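Local coordinates for protein methylxanthine N3-demethylase NdmB (Pseudomonas putida, PDB 6ICL) that removes the N3-methyl group of theobromine and other methylxanthines as formaldehyde, acting as a Rieske non-heme iron oxygenase in bacterial caffeine degradation, at residues A[65-70]-A[78-83]. Numbering follows the deposited sequence.
With FES (Fe2/s2 (inorganic) cluster), chain B.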
ATOM      1  N   LYS A  65     -25.194  15.857  -6.675  1.00 31.15           N
ATOM      2  CA  LYS A  65     -24.183  15.589  -7.682  1.00 34.98           C
ATOM      3  C   LYS A  65     -24.481  16.437  -8.914  1.00 33.45           C
ATOM      4  O   LYS A  65     -25.552  16.311  -9.519  1.00 35.55           O
ATOM      5  CB  LYS A  65     -24.162  14.094  -8.010  1.00 36.14           C
ATOM      6  CG  LYS A  65     -24.155  13.225  -6.736  1.00 39.53           C
ATOM      7  CD  LYS A  65     -23.450  11.876  -6.904  1.00 49.37           C
ATOM      8  CE  LYS A  65     -23.940  11.061  -8.084  1.00 44.90           C
ATOM      9  NZ  LYS A  65     -23.548   9.619  -7.932  1.00 52.47           N
ATOM     10  N   LEU A  66     -23.540  17.293  -9.274  1.00 31.52           N
ATOM     11  CA  LEU A  66     -23.665  18.245 -10.371  1.00 34.03           C
ATOM     12  C   LEU A  66     -22.605  17.933 -11.409  1.00 37.06           C
ATOM     13  O   LEU A  66     -21.525  17.437 -11.075  1.00 30.77           O
ATOM     14  CB  LEU A  66     -23.443  19.712  -9.901  1.00 29.07           C
ATOM     15  CG  LEU A  66     -24.243  20.240  -8.686  1.00 34.25           C
ATOM     16  CD1 LEU A  66     -23.902  21.707  -8.421  1.00 30.03           C
ATOM     17  CD2 LEU A  66     -25.727  20.079  -8.894  1.00 34.53           C
ATOM     18  N   VAL A  67     -22.894  18.275 -12.663  1.00 32.14           N
ATOM     19  CA  VAL A  67     -21.895  18.247 -13.726  1.00 30.46           C
ATOM     20  C   VAL A  67     -21.633  19.679 -14.172  1.00 31.68           C
ATOM     21  O   VAL A  67     -22.570  20.474 -14.320  1.00 32.53           O
ATOM     22  CB  VAL A  67     -22.336  17.354 -14.904  1.00 31.58           C
ATOM     23  CG1 VAL A  67     -23.739  17.755 -15.410  1.00 34.81           C
ATOM     24  CG2 VAL A  67     -21.301  17.402 -16.029  1.00 31.58           C
ATOM     25  N   LEU A  68     -20.359  20.021 -14.323  1.00 30.59           N
ATOM     26  CA  LEU A  68     -19.925  21.276 -14.910  1.00 30.65           C
ATOM     27  C   LEU A  68     -19.394  20.997 -16.308  1.00 37.02           C
ATOM     28  O   LEU A  68     -18.653  20.029 -16.518  1.00 30.80           O
ATOM     29  CB  LEU A  68     -18.823  21.933 -14.066  1.00 30.95           C
ATOM     30  CG  LEU A  68     -19.150  22.176 -12.581  1.00 34.80           C
ATOM     31  CD1 LEU A  68     -17.976  22.816 -11.867  1.00 31.08           C
ATOM     32  CD2 LEU A  68     -20.414  23.044 -12.420  1.00 32.73           C
ATOM     33  N   ALA A  69     -19.769  21.837 -17.266  1.00 33.65           N
ATOM     34  CA  ALA A  69     -19.182  21.750 -18.593  1.00 33.14           C
ATOM     35  C   ALA A  69     -19.187  23.136 -19.212  1.00 38.74           C
ATOM     36  O   ALA A  69     -20.077  23.953 -18.941  1.00 36.45           O
ATOM     37  CB  ALA A  69     -19.946  20.780 -19.495  1.00 33.70           C
ATOM     38  N   ARG A  70     -18.190  23.396 -20.043  1.00 33.66           N
ATOM     39  CA  ARG A  70     -18.097  24.676 -20.730  1.00 35.95           C
ATOM     40  C   ARG A  70     -18.671  24.480 -22.120  1.00 38.99           C
ATOM     41  O   ARG A  70     -18.109  23.735 -22.928  1.00 37.01           O
ATOM     42  CB  ARG A  70     -16.666  25.199 -20.794  1.00 34.91           C
ATOM     43  CG  ARG A  70     -16.589  26.533 -21.533  1.00 37.30           C
ATOM     44  CD  ARG A  70     -15.569  27.440 -20.906  1.00 34.54           C
ATOM     45  NE  ARG A  70     -14.299  26.749 -20.762  1.00 41.80           N
ATOM     46  CZ  ARG A  70     -13.287  27.202 -20.043  1.00 42.30           C
ATOM     47  NH1 ARG A  70     -13.388  28.355 -19.399  1.00 41.53           N
ATOM     48  NH2 ARG A  70     -12.168  26.500 -19.977  1.00 42.27           N
ATOM     49  N   ALA A  78     -25.294  21.439 -14.102  1.00 33.58           N
ATOM     50  CA  ALA A  78     -26.543  20.714 -14.242  1.00 33.47           C
ATOM     51  C   ALA A  78     -26.505  19.499 -13.333  1.00 33.68           C
ATOM     52  O   ALA A  78     -25.459  19.153 -12.780  1.00 33.76           O
ATOM     53  CB  ALA A  78     -26.788  20.291 -15.694  1.00 38.57           C
ATOM     54  N   ALA A  79     -27.654  18.837 -13.204  1.00 33.24           N
ATOM     55  CA  ALA A  79     -27.726  17.602 -12.441  1.00 39.95           C
ATOM     56  C   ALA A  79     -26.919  16.517 -13.148  1.00 38.74           C
ATOM     57  O   ALA A  79     -27.067  16.309 -14.361  1.00 33.69           O
ATOM     58  CB  ALA A  79     -29.176  17.158 -12.276  1.00 36.38           C
ATOM     59  N   ASP A  80     -26.067  15.827 -12.389  1.00 36.95           N
ATOM     60  CA  ASP A  80     -25.153  14.830 -12.955  1.00 35.63           C
ATOM     61  C   ASP A  80     -25.863  13.489 -13.144  1.00 40.84           C
ATOM     62  O   ASP A  80     -25.492  12.446 -12.584  1.00 35.57           O
ATOM     63  CB  ASP A  80     -23.925  14.674 -12.067  1.00 33.45           C
ATOM     64  CG  ASP A  80     -22.791  13.928 -12.775  1.00 37.75           C
ATOM     65  OD1 ASP A  80     -22.866  13.749 -14.025  1.00 33.41           O
ATOM     66  OD2 ASP A  80     -21.826  13.531 -12.069  1.00 34.68           O
ATOM     67  N   ARG A  81     -26.912  13.524 -13.958  1.00 35.23           N
ATOM     68  CA  ARG A  81     -27.783  12.365 -14.046  1.00 35.80           C
ATOM     69  C   ARG A  81     -28.583  12.476 -15.335  1.00 40.86           C
ATOM     70  O   ARG A  81     -29.474  13.325 -15.438  1.00 38.97           O
ATOM     71  CB  ARG A  81     -28.690  12.283 -12.832  1.00 36.95           C
ATOM     72  CG  ARG A  81     -29.575  11.045 -12.825  1.00 36.70           C
ATOM     73  CD  ARG A  81     -30.350  10.918 -11.520  1.00 35.43           C
ATOM     74  NE  ARG A  81     -31.212   9.735 -11.530  1.00 38.43           N
ATOM     75  CZ  ARG A  81     -32.505   9.771 -11.818  1.00 46.24           C
ATOM     76  NH1 ARG A  81     -33.085  10.933 -12.099  1.00 50.67           N
ATOM     77  NH2 ARG A  81     -33.219   8.654 -11.828  1.00 51.04           N
ATOM     78  N   CYS A  82     -28.251  11.634 -16.315  1.00 39.07           N
ATOM     79  CA  CYS A  82     -28.964  11.664 -17.581  1.00 38.74           C
ATOM     80  C   CYS A  82     -30.412  11.248 -17.370  1.00 37.14           C
ATOM     81  O   CYS A  82     -30.708  10.354 -16.577  1.00 35.63           O
ATOM     82  CB  CYS A  82     -28.288  10.743 -18.587  1.00 35.61           C
ATOM     83  SG  CYS A  82     -29.070  10.763 -20.210  1.00 38.83           S
ATOM     84  N   ALA A  83     -31.327  11.915 -18.080  1.00 39.00           N
ATOM     85  CA  ALA A  83     -32.749  11.604 -17.930  1.00 36.20           C
ATOM     86  C   ALA A  83     -33.119  10.267 -18.551  1.00 39.14           C
ATOM     87  O   ALA A  83     -34.149   9.689 -18.183  1.00 38.83           O
ATOM     88  CB  ALA A  83     -33.610  12.713 -18.560  1.00 39.67           C
TER
HETATM   89 FE1  FES B 400     -28.900   6.701 -22.084  1.00 47.71          FE
HETATM   90 FE2  FES B 400     -27.742   8.959 -21.011  1.00 33.81          FE
HETATM   91  S1  FES B 400     -28.257   7.094 -19.952  1.00 36.14           S
HETATM   92  S2  FES B 400     -28.252   8.511 -23.103  1.00 36.63           S
HETATM   93  O   HOH W   1     -21.235  14.827  -9.770  1.00 34.46           O
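Three groups converge on OD2 of Asp-80: a water 2.7 Å away that also lies 2.9 Å from Leu-66 O, the hydroxyl of Ser-90 and the side-chain amide of Gln-88. The carboxylate stands where the antiparallel beta hairpin of strands 64-71 and 74-79, part of the Rieske domain, runs out into the cluster-binding loop. Val-67 and Ala-78 form a hydrogen-bonded pair: Val-67 N reaches Ala-78 O at 2.7 Å, and Ala-78 N returns a bond to Val-67 O at 2.9 Å. Past the non-hydrogen-bonded pair Leu-66/Ala-79, Asp-80 N still donates to Lys-65 O at 3.0 Å, but from 37° above the carbonyl plane, as the chain bends into an inverse gamma turn centred on Asp-80. With CG anti to the backbone N (chi1 -165°), the Asp-80 carboxylate lies alongside strand 64-71, and its OD1 comes 3.7 Å from Val-67 CB. Val-67 and Ala-78 share a face of the sheet, where CG1 of the valine meets CB of the alanine at 4.0 Å, while Leu-66 turns its side chain to Val-59 and Leu-61 of the neighbouring strand. Replacing the aspartate by an alanine here is likely to leave the water, Ser-90 and Gln-88 without their shared acceptor and Val-67 CB without the oxygen lying against it. Trp-322 of a second subunit donates through NE1 to Asp-80 O and makes a cation-pi contact with Lys-65, bringing the subunit interface to this turn. Two residues after Asp-80, Cys-82 SG binds one iron of the [2Fe-2S] cluster, FE2, at 2.4 Å.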